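Long-range contacts in periplasmic divalent cation tolerance protein (Xylella fastidiosa, PDB 2NUH), which is of unestablished function but may bind copper ions and contribute to tolerance of divalent metal cations: residues L7-C12 and Q57-T62; E19-V24 and T72-L77; L30-T35 and T99-E104. One frame throughout, in Å; residues are numbered along the deposited sequence. Where two conformers were deposited one is given.

From the N terminus the chain lays down segments 7-12, 19-24 and 30-35, and then meets their partners 57-62, 72-77 and 99-104 in the same order, so the three contacts all cross one another and none is enclosed by another. Contact 1 closes a 44-residue loop by pairing two central strands of the sheet. Contact 2 closes one of 47 residues by joining the two helices that cover that sheet. Contact 3 closes the longest, 63 residues, and brings the C-terminal helix to the start of strand 33-38, which is bonded to strand 50-63 of contact 1.

Contact 1 (L7-C12 and Q57-T62)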
loop_
_atom_site.group_PDB
_atom_site.type_symbol
_atom_site.label_atom_id
_atom_site.label_comp_id
_atom_site.label_asym_id
_atom_site.label_seq_id
_atom_site.Cartn_x
_atom_site.Cartn_y
_atom_site.Cartn_z
ATOM N N LEU A 7 -2.622 2.250 -7.726
ATOM C CA LEU A 7 -1.867 2.768 -6.612
ATOM C C LEU A 7 -2.708 2.495 -5.385
ATOM O O LEU A 7 -3.846 2.955 -5.302
ATOM C CB LEU A 7 -1.675 4.277 -6.781
ATOM C CG LEU A 7 -0.842 5.110 -5.811
ATOM C CD1 LEU A 7 0.536 4.527 -5.601
ATOM C CD2 LEU A 7 -0.738 6.513 -6.355
ATOM N N ILE A 8 -2.164 1.737 -4.443
ATOM C CA ILE A 8 -2.887 1.465 -3.207
ATOM C C ILE A 8 -2.288 2.289 -2.100
ATOM O O ILE A 8 -1.080 2.276 -1.910
ATOM C CB ILE A 8 -2.797 -0.017 -2.813
ATOM C CG1 ILE A 8 -3.345 -0.891 -3.943
ATOM C CG2 ILE A 8 -3.552 -0.276 -1.509
ATOM C CD1 ILE A 8 -3.061 -2.364 -3.738
ATOM N N PHE A 9 -3.157 2.998 -1.387
ATOM C CA PHE A 9 -2.769 3.757 -0.217
ATOM C C PHE A 9 -3.058 2.932 1.009
ATOM O O PHE A 9 -4.136 2.378 1.153
ATOM C CB PHE A 9 -3.566 5.056 -0.143
ATOM C CG PHE A 9 -3.267 6.011 -1.250
ATOM C CD1 PHE A 9 -2.481 7.130 -1.022
ATOM C CD2 PHE A 9 -3.778 5.803 -2.520
ATOM C CE1 PHE A 9 -2.203 8.023 -2.057
ATOM C CE2 PHE A 9 -3.513 6.687 -3.551
ATOM C CZ PHE A 9 -2.711 7.791 -3.314
ATOM N N SER A 10 -2.083 2.867 1.900
ATOM C CA SER A 10 -2.286 2.284 3.210
ATOM C C SER A 10 -1.442 3.070 4.179
ATOM O O SER A 10 -0.623 3.876 3.763
ATOM C CB SER A 10 -1.856 0.819 3.225
ATOM O OG SER A 10 -2.208 0.221 4.457
ATOM N N THR A 11 -1.645 2.865 5.467
ATOM C CA THR A 11 -0.746 3.437 6.447
ATOM C C THR A 11 -0.378 2.360 7.424
ATOM O O THR A 11 -1.123 1.393 7.591
ATOM C CB THR A 11 -1.372 4.595 7.229
ATOM O OG1 THR A 11 -2.530 4.129 7.921
ATOM C CG2 THR A 11 -1.763 5.720 6.317
ATOM N N CYS A 12 0.768 2.511 8.061
ATOM C CA CYS A 12 1.127 1.602 9.138
ATOM C C CYS A 12 1.702 2.400 10.269
ATOM O O CYS A 12 2.117 3.536 10.083
ATOM C CB CYS A 12 2.143 0.531 8.751
ATOM S SG CYS A 12 3.438 1.112 7.717
ATOM N N GLN A 57 2.940 6.491 5.678
ATOM C CA GLN A 57 2.037 6.354 4.561
ATOM C C GLN A 57 2.671 5.447 3.534
ATOM O O GLN A 57 3.847 5.607 3.207
ATOM C CB GLN A 57 1.740 7.732 3.956
ATOM C CG GLN A 57 0.871 7.675 2.711
ATOM C CD GLN A 57 -0.557 7.350 3.026
ATOM O OE1 GLN A 57 -1.147 6.417 2.457
ATOM N NE2 GLN A 57 -1.126 8.096 3.939
ATOM N N LEU A 58 1.899 4.489 3.036
ATOM C CA LEU A 58 2.383 3.611 1.991
ATOM C C LEU A 58 1.699 3.926 0.690
ATOM O O LEU A 58 0.504 4.239 0.656
ATOM C CB LEU A 58 2.115 2.144 2.326
ATOM C CG LEU A 58 2.706 1.600 3.621
ATOM C CD1 LEU A 58 2.334 0.134 3.671
ATOM C CD2 LEU A 58 4.206 1.756 3.650
ATOM N N LEU A 59 2.485 3.847 -0.373
ATOM C CA LEU A 59 1.988 3.950 -1.730
ATOM C C LEU A 59 2.456 2.696 -2.419
ATOM O O LEU A 59 3.642 2.518 -2.674
ATOM C CB LEU A 59 2.556 5.173 -2.457
ATOM C CG LEU A 59 2.175 6.567 -1.988
ATOM C CD1 LEU A 59 2.965 7.576 -2.779
ATOM C CD2 LEU A 59 0.707 6.805 -2.194
ATOM N N ILE A 60 1.512 1.820 -2.699
ATOM C CA ILE A 60 1.818 0.507 -3.230
ATOM C C ILE A 60 1.466 0.503 -4.694
ATOM O O ILE A 60 0.337 0.804 -5.053
ATOM C CB ILE A 60 0.996 -0.543 -2.497
ATOM C CG1 ILE A 60 1.403 -0.564 -1.034
ATOM C CG2 ILE A 60 1.210 -1.914 -3.097
ATOM C CD1 ILE A 60 0.325 -1.100 -0.121
ATOM N N LYS A 61 2.427 0.156 -5.545
ATOM C CA LYS A 61 2.180 0.160 -6.979
ATOM C C LYS A 61 1.984 -1.272 -7.432
ATOM O O LYS A 61 2.847 -2.113 -7.256
ATOM C CB LYS A 61 3.358 0.780 -7.727
ATOM C CG LYS A 61 3.300 2.296 -7.881
ATOM C CD LYS A 61 3.659 3.033 -6.618
ATOM C CE LYS A 61 5.153 3.068 -6.392
ATOM N NZ LYS A 61 5.466 3.671 -5.081
ATOM N N THR A 62 0.841 -1.548 -8.029
ATOM C CA THR A 62 0.539 -2.900 -8.428
ATOM C C THR A 62 -0.326 -2.831 -9.671
ATOM O O THR A 62 -0.430 -1.780 -10.284
ATOM C CB THR A 62 -0.117 -3.684 -7.264
ATOM O OG1 THR A 62 -0.249 -5.067 -7.623
ATOM C CG2 THR A 62 -1.460 -3.103 -6.872
#
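With CG anti to its backbone N (chi1 -176°), Leu7 extends alongside Lys61, its CD1 lying 3.6 Å from Lys61 CD. Phe9 and Leu59 both hold CG anti to the carbonyl carbon, so ring and isobutyl group run side by side in the same direction. Ile8 and Ile60 share one conformation, CG2 anti to N, and their side chains cross obliquely, CB of Ile8 being 3.8 Å from CB of Ile60. At the tip of Ile8, CD1 reaches CG2 of Thr62 at 3.6 Å.

The backbone evidence is that of neighbouring antiparallel strands in the sheet of a ferredoxin-like fold, with segment axes at 155°. Four hydrogen bonds join the hydrogen-bonded pairs Ile8-Ile60 and Ser10-Leu58. Ile8 N to Ile60 O measures 2.7 Å and is nearly straight (171° at the hydrogen), lying in the carbonyl plane; the reciprocal bond, Ile60 N to Ile8 O, is alike. Around Ser10 the donors ride above the carbonyl planes instead, and the bond from Ser10 N to Leu58 O lengthens to 3.2 Å. Side chains alternate: Ile8, Ser10, Leu58 and Ile60 face helices 15-27 and 67-77, and Ser10 OG bonds to Glu84 O of a loop, whereas Leu7, Phe9, Leu59 and Lys61 occupy the other face. Lys61, bent at chi2 and chi3, folds back so that NZ donates to Leu59 O at 3.2 Å from above the carbonyl plane, and it is also bonded to Thr35 OG1.

Contact 2 (E19-V24 and T72-L77); sequences EIISRV and TRLCAL
Two helices lying on one side of the sheet, the pair belonging to the beta-alpha-beta-beta-alpha-beta framework of the ferredoxin-like fold, meet here. Their segment axes approach to 9.8 Å and run at 145°, close to antiparallel. Leu77 carries much of the interface. Its CD1 and Val24 CG1 meet tip to tip at 3.5 Å, Val24 having placed CG1 anti to the backbone N (chi1 170°). The other branch, Leu77 CD2, reaches Ile20 CG2 at 4.1 Å, and Leu77 CB slides past Ile21 CG1 in the opposite direction. Deeper, toward the sheet, Ile21 CG2 touches Leu74 CD1 at 3.5 Å; Leu74 CG lies anti to N, and chi2 of 77° then turns CD1 toward Ile21.

Arg73, bent at chi2, crosses Val24 at about a right angle, with NH1 3.6 Å from Val24 CG1. One face of its guanidinium lies against Leu77 CG, offset toward the rim, and NE forms a salt bridge with Glu28. Beneath the helices, Ile21 rests on Leu58 of strand 50-63 and Leu74 on Ser10 of strand 5-12, while Ser22 packs on Val34 and Gln36 of strand 33-38.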
loop_
_atom_site.group_PDB
_atom_site.type_symbol
_atom_site.label_atom_id
_atom_site.label_comp_id
_atom_site.label_asym_id
_atom_site.label_seq_id
_atom_site.Cartn_x
_atom_site.Cartn_y
_atom_site.Cartn_z
ATOM N N GLU A 19 8.275 -1.682 6.605
ATOM C CA GLU A 19 9.319 -2.449 5.948
ATOM C C GLU A 19 8.838 -3.859 5.675
ATOM O O GLU A 19 9.086 -4.401 4.606
ATOM C CB GLU A 19 10.577 -2.468 6.809
ATOM C CG GLU A 19 11.120 -1.069 7.057
ATOM C CD GLU A 19 12.439 -1.037 7.805
ATOM O OE1 GLU A 19 12.878 0.088 8.145
ATOM O OE2 GLU A 19 13.037 -2.119 8.045
ATOM N N ILE A 20 8.153 -4.448 6.647
ATOM C CA ILE A 20 7.641 -5.802 6.469
ATOM C C ILE A 20 6.683 -5.831 5.295
ATOM O O ILE A 20 6.798 -6.662 4.404
ATOM C CB ILE A 20 6.937 -6.306 7.732
ATOM C CG1 ILE A 20 7.950 -6.485 8.863
ATOM C CG2 ILE A 20 6.184 -7.623 7.471
ATOM C CD1 ILE A 20 7.308 -6.531 10.218
ATOM N N ILE A 21 5.737 -4.901 5.285
ATOM C CA ILE A 21 4.733 -4.893 4.228
ATOM C C ILE A 21 5.378 -4.635 2.882
ATOM O O ILE A 21 5.073 -5.307 1.892
ATOM C CB ILE A 21 3.638 -3.862 4.528
ATOM C CG1 ILE A 21 2.736 -4.392 5.643
ATOM C CG2 ILE A 21 2.814 -3.552 3.270
ATOM C CD1 ILE A 21 1.984 -3.293 6.389
ATOM N N SER A 22 6.265 -3.652 2.844
ATOM C CA SER A 22 6.924 -3.299 1.598
ATOM C C SER A 22 7.699 -4.478 1.047
ATOM O O SER A 22 7.573 -4.828 -0.137
ATOM C CB SER A 22 7.883 -2.139 1.838
ATOM O OG SER A 22 7.177 -0.963 2.170
ATOM N N ARG A 23 8.508 -5.094 1.904
ATOM C CA ARG A 23 9.363 -6.170 1.453
ATOM C C ARG A 23 8.543 -7.367 1.019
ATOM O O ARG A 23 8.807 -7.958 -0.026
ATOM C CB ARG A 23 10.352 -6.577 2.542
ATOM C CG ARG A 23 11.415 -5.543 2.848
ATOM C CD ARG A 23 12.438 -6.097 3.860
ATOM N NE ARG A 23 12.866 -7.460 3.521
ATOM C CZ ARG A 23 12.511 -8.555 4.193
ATOM N NH1 ARG A 23 12.940 -9.753 3.810
ATOM N NH2 ARG A 23 11.731 -8.463 5.257
ATOM N N VAL A 24 7.538 -7.721 1.808
ATOM C CA VAL A 24 6.760 -8.913 1.484
ATOM C C VAL A 24 5.954 -8.730 0.210
ATOM O O VAL A 24 5.911 -9.603 -0.632
ATOM C CB VAL A 24 5.849 -9.350 2.635
ATOM C CG1 VAL A 24 4.879 -10.432 2.168
ATOM C CG2 VAL A 24 6.704 -9.880 3.775
ATOM N N THR A 72 -5.095 -8.077 0.559
ATOM C CA THR A 72 -5.331 -9.079 1.571
ATOM C C THR A 72 -4.017 -9.460 2.226
ATOM O O THR A 72 -3.969 -9.675 3.437
ATOM C CB THR A 72 -6.061 -10.322 1.021
ATOM O OG1 THR A 72 -5.252 -10.959 0.044
ATOM C CG2 THR A 72 -7.354 -9.933 0.360
ATOM N N ARG A 73 -2.932 -9.518 1.456
ATOM C CA ARG A 73 -1.643 -9.813 2.075
ATOM C C ARG A 73 -1.205 -8.676 2.989
ATOM O O ARG A 73 -0.678 -8.897 4.077
ATOM C CB ARG A 73 -0.586 -10.075 1.010
ATOM C CG ARG A 73 0.726 -10.598 1.555
ATOM C CD ARG A 73 0.560 -11.968 2.194
ATOM N NE ARG A 73 1.881 -12.525 2.448
ATOM C CZ ARG A 73 2.310 -12.945 3.626
ATOM N NH1 ARG A 73 3.555 -13.391 3.723
ATOM N NH2 ARG A 73 1.506 -12.939 4.685
ATOM N N LEU A 74 -1.437 -7.447 2.548
ATOM C CA LEU A 74 -1.217 -6.291 3.408
ATOM C C LEU A 74 -1.959 -6.478 4.730
ATOM O O LEU A 74 -1.396 -6.269 5.806
ATOM C CB LEU A 74 -1.703 -5.036 2.679
ATOM C CG LEU A 74 -1.935 -3.719 3.408
ATOM C CD1 LEU A 74 -0.628 -3.053 3.669
ATOM C CD2 LEU A 74 -2.821 -2.819 2.545
ATOM N N CYS A 75 -3.216 -6.890 4.643
ATOM C CA CYS A 75 -3.969 -7.122 5.866
ATOM C C CYS A 75 -3.336 -8.189 6.728
ATOM O O CYS A 75 -3.315 -8.058 7.946
ATOM C CB CYS A 75 -5.386 -7.533 5.540
ATOM S SG CYS A 75 -6.366 -6.205 4.915
ATOM N N ALA A 76 -2.844 -9.249 6.091
ATOM C CA ALA A 76 -2.289 -10.372 6.830
ATOM C C ALA A 76 -1.049 -9.943 7.597
ATOM O O ALA A 76 -0.671 -10.564 8.588
ATOM C CB ALA A 76 -1.951 -11.499 5.874
ATOM N N LEU A 77 -0.410 -8.885 7.117
ATOM C CA LEU A 77 0.846 -8.435 7.696
ATOM C C LEU A 77 0.650 -7.237 8.580
ATOM O O LEU A 77 1.606 -6.722 9.151
ATOM C CB LEU A 77 1.806 -8.035 6.583
ATOM C CG LEU A 77 2.210 -9.147 5.623
ATOM C CD1 LEU A 77 2.895 -8.553 4.403
ATOM C CD2 LEU A 77 3.100 -10.145 6.335
#

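Contact 3 (L30-T35 and T99-E104); sequences LAACVT and TWINTE
The water between the segments is held by two hydrogen bonds, donating to Ala32 O and to Glu104 OE2, each 2.6 Å long, so both its protons are spent bridging a backbone carbonyl to a carboxylate. Being a donor to OE2, it would be expected to support the ionised form of Glu104. Glu104 holds CG anti to the carbonyl carbon (chi1 -76°), which lays CG 3.3 Å above one face of the Trp100 indole, offset toward the rim; the bend at chi2 then turns the carboxylate to the water.

Trp100 holds CG anti to its backbone N (chi1 173°), and this carries the six-membered ring over to the strand. Ala32 CB approaches the same face as Glu104 CG, in an off-centre CH-pi contact, 4.2 Å from the six-membered ring centroid and 30° off the normal. Cys33 comes differently, its CB at the edge of the indole, in plane, 4.0 Å from Trp100 CH2. The Ala32 methyl points toward the helix and sits close to its backbone, 3.6 Å from Ile101 CA, with Glu104 CB 3.9 Å away on the next turn. Trp100, Ile101 and Glu104 thus all touch this one methyl, which is small enough to sit against the helix backbone.

Two further bonds hold the helix nearby: Glu104 O takes Arg29 NH1, and Asn102 OD1 takes Asn63 ND2. Helix 95-105 is the extra C-terminal helix of CutA proteins, an addition to the ferredoxin-like core, and it docks here beside the start of strand 33-38.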
loop_
_atom_site.group_PDB
_atom_site.type_symbol
_atom_site.label_atom_id
_atom_site.label_comp_id
_atom_site.label_asym_id
_atom_site.label_seq_id
_atom_site.Cartn_x
_atom_site.Cartn_y
_atom_site.Cartn_z
ATOM N N LEU A 30 3.381 -9.162 -5.402
ATOM C CA LEU A 30 2.039 -8.616 -5.308
ATOM C C LEU A 30 2.035 -7.140 -5.632
ATOM O O LEU A 30 0.994 -6.567 -5.921
ATOM C CB LEU A 30 1.471 -8.844 -3.913
ATOM C CG LEU A 30 1.418 -10.311 -3.514
ATOM C CD1 LEU A 30 0.813 -10.416 -2.146
ATOM C CD2 LEU A 30 0.611 -11.143 -4.500
ATOM N N ALA A 31 3.212 -6.533 -5.556
ATOM C CA ALA A 31 3.379 -5.136 -5.907
ATOM C C ALA A 31 4.744 -5.013 -6.536
ATOM O O ALA A 31 5.652 -5.752 -6.179
ATOM C CB ALA A 31 3.290 -4.269 -4.670
ATOM N N ALA A 32 4.887 -4.099 -7.493
ATOM C CA ALA A 32 6.183 -3.882 -8.113
ATOM C C ALA A 32 7.057 -3.015 -7.224
ATOM O O ALA A 32 8.266 -3.103 -7.250
ATOM C CB ALA A 32 6.017 -3.234 -9.435
ATOM N N CYS A 33 6.431 -2.151 -6.444
ATOM C CA CYS A 33 7.195 -1.282 -5.575
ATOM C C CYS A 33 6.271 -0.733 -4.525
ATOM O O CYS A 33 5.063 -0.641 -4.723
ATOM C CB CYS A 33 7.906 -0.178 -6.380
ATOM S SG CYS A 33 8.316 1.397 -5.549
ATOM N N VAL A 34 6.851 -0.408 -3.382
ATOM C CA VAL A 34 6.091 0.230 -2.325
ATOM C C VAL A 34 6.902 1.393 -1.819
ATOM O O VAL A 34 8.088 1.232 -1.501
ATOM C CB VAL A 34 5.814 -0.726 -1.159
ATOM C CG1 VAL A 34 5.091 0.014 -0.045
ATOM C CG2 VAL A 34 4.986 -1.918 -1.630
ATOM N N THR A 35 6.282 2.571 -1.772
ATOM C CA THR A 35 6.944 3.740 -1.239
ATOM C C THR A 35 6.368 4.074 0.115
ATOM O O THR A 35 5.153 4.087 0.300
ATOM C CB THR A 35 6.772 4.916 -2.198
ATOM O OG1 THR A 35 7.376 4.561 -3.448
ATOM C CG2 THR A 35 7.427 6.184 -1.663
ATOM N N THR A 99 4.675 -0.862 -17.975
ATOM C CA THR A 99 5.104 -2.193 -18.389
ATOM C C THR A 99 5.972 -2.829 -17.310
ATOM O O THR A 99 5.824 -4.010 -17.000
ATOM C CB THR A 99 5.838 -2.145 -19.741
ATOM O OG1 THR A 99 4.895 -1.755 -20.744
ATOM C CG2 THR A 99 6.434 -3.510 -20.109
ATOM N N TRP A 100 6.876 -2.048 -16.730
ATOM C CA TRP A 100 7.734 -2.562 -15.665
ATOM C C TRP A 100 6.925 -3.055 -14.457
ATOM O O TRP A 100 7.183 -4.140 -13.931
ATOM C CB TRP A 100 8.767 -1.510 -15.251
ATOM C CG TRP A 100 9.554 -1.919 -14.066
ATOM C CD1 TRP A 100 10.642 -2.751 -14.043
ATOM C CD2 TRP A 100 9.306 -1.542 -12.711
ATOM N NE1 TRP A 100 11.088 -2.907 -12.749
ATOM C CE2 TRP A 100 10.287 -2.174 -11.912
ATOM C CE3 TRP A 100 8.354 -0.724 -12.092
ATOM C CZ2 TRP A 100 10.338 -2.013 -10.520
ATOM C CZ3 TRP A 100 8.403 -0.568 -10.704
ATOM C CH2 TRP A 100 9.390 -1.210 -9.940
ATOM N N ILE A 101 5.929 -2.284 -14.038
ATOM C CA ILE A 101 5.092 -2.707 -12.922
ATOM C C ILE A 101 4.516 -4.062 -13.244
ATOM O O ILE A 101 4.598 -4.990 -12.439
ATOM C CB ILE A 101 3.964 -1.707 -12.646
ATOM C CG1 ILE A 101 4.552 -0.449 -12.022
ATOM C CG2 ILE A 101 2.905 -2.328 -11.710
ATOM C CD1 ILE A 101 3.572 0.674 -11.893
ATOM N N ASN A 102 3.970 -4.181 -14.449
ATOM C CA ASN A 102 3.285 -5.399 -14.838
ATOM C C ASN A 102 4.231 -6.567 -14.958
ATOM O O ASN A 102 3.909 -7.662 -14.504
ATOM C CB ASN A 102 2.514 -5.195 -16.141
ATOM C CG ASN A 102 1.231 -4.432 -15.929
ATOM O OD1 ASN A 102 0.412 -4.812 -15.104
ATOM N ND2 ASN A 102 1.041 -3.350 -16.679
ATOM N N THR A 103 5.395 -6.344 -15.565
ATOM C CA THR A 103 6.341 -7.439 -15.778
ATOM C C THR A 103 6.975 -7.903 -14.472
ATOM O O THR A 103 7.355 -9.067 -14.339
ATOM C CB THR A 103 7.421 -7.097 -16.816
ATOM O OG1 THR A 103 8.147 -5.939 -16.395
ATOM C CG2 THR A 103 6.776 -6.826 -18.168
ATOM N N GLU A 104 7.064 -7.005 -13.496
ATOM C CA GLU A 104 7.576 -7.376 -12.186
ATOM C C GLU A 104 6.704 -8.388 -11.477
ATOM O O GLU A 104 7.208 -9.203 -10.697
ATOM C CB GLU A 104 7.718 -6.155 -11.284
ATOM C CG GLU A 104 8.921 -5.300 -11.606
ATOM C CD GLU A 104 10.228 -6.018 -11.339
ATOM O OE1 GLU A 104 10.878 -6.436 -12.320
ATOM O OE2 GLU A 104 10.600 -6.166 -10.153
HETATM O O HOH W 1 10.161 -4.650 -8.051
#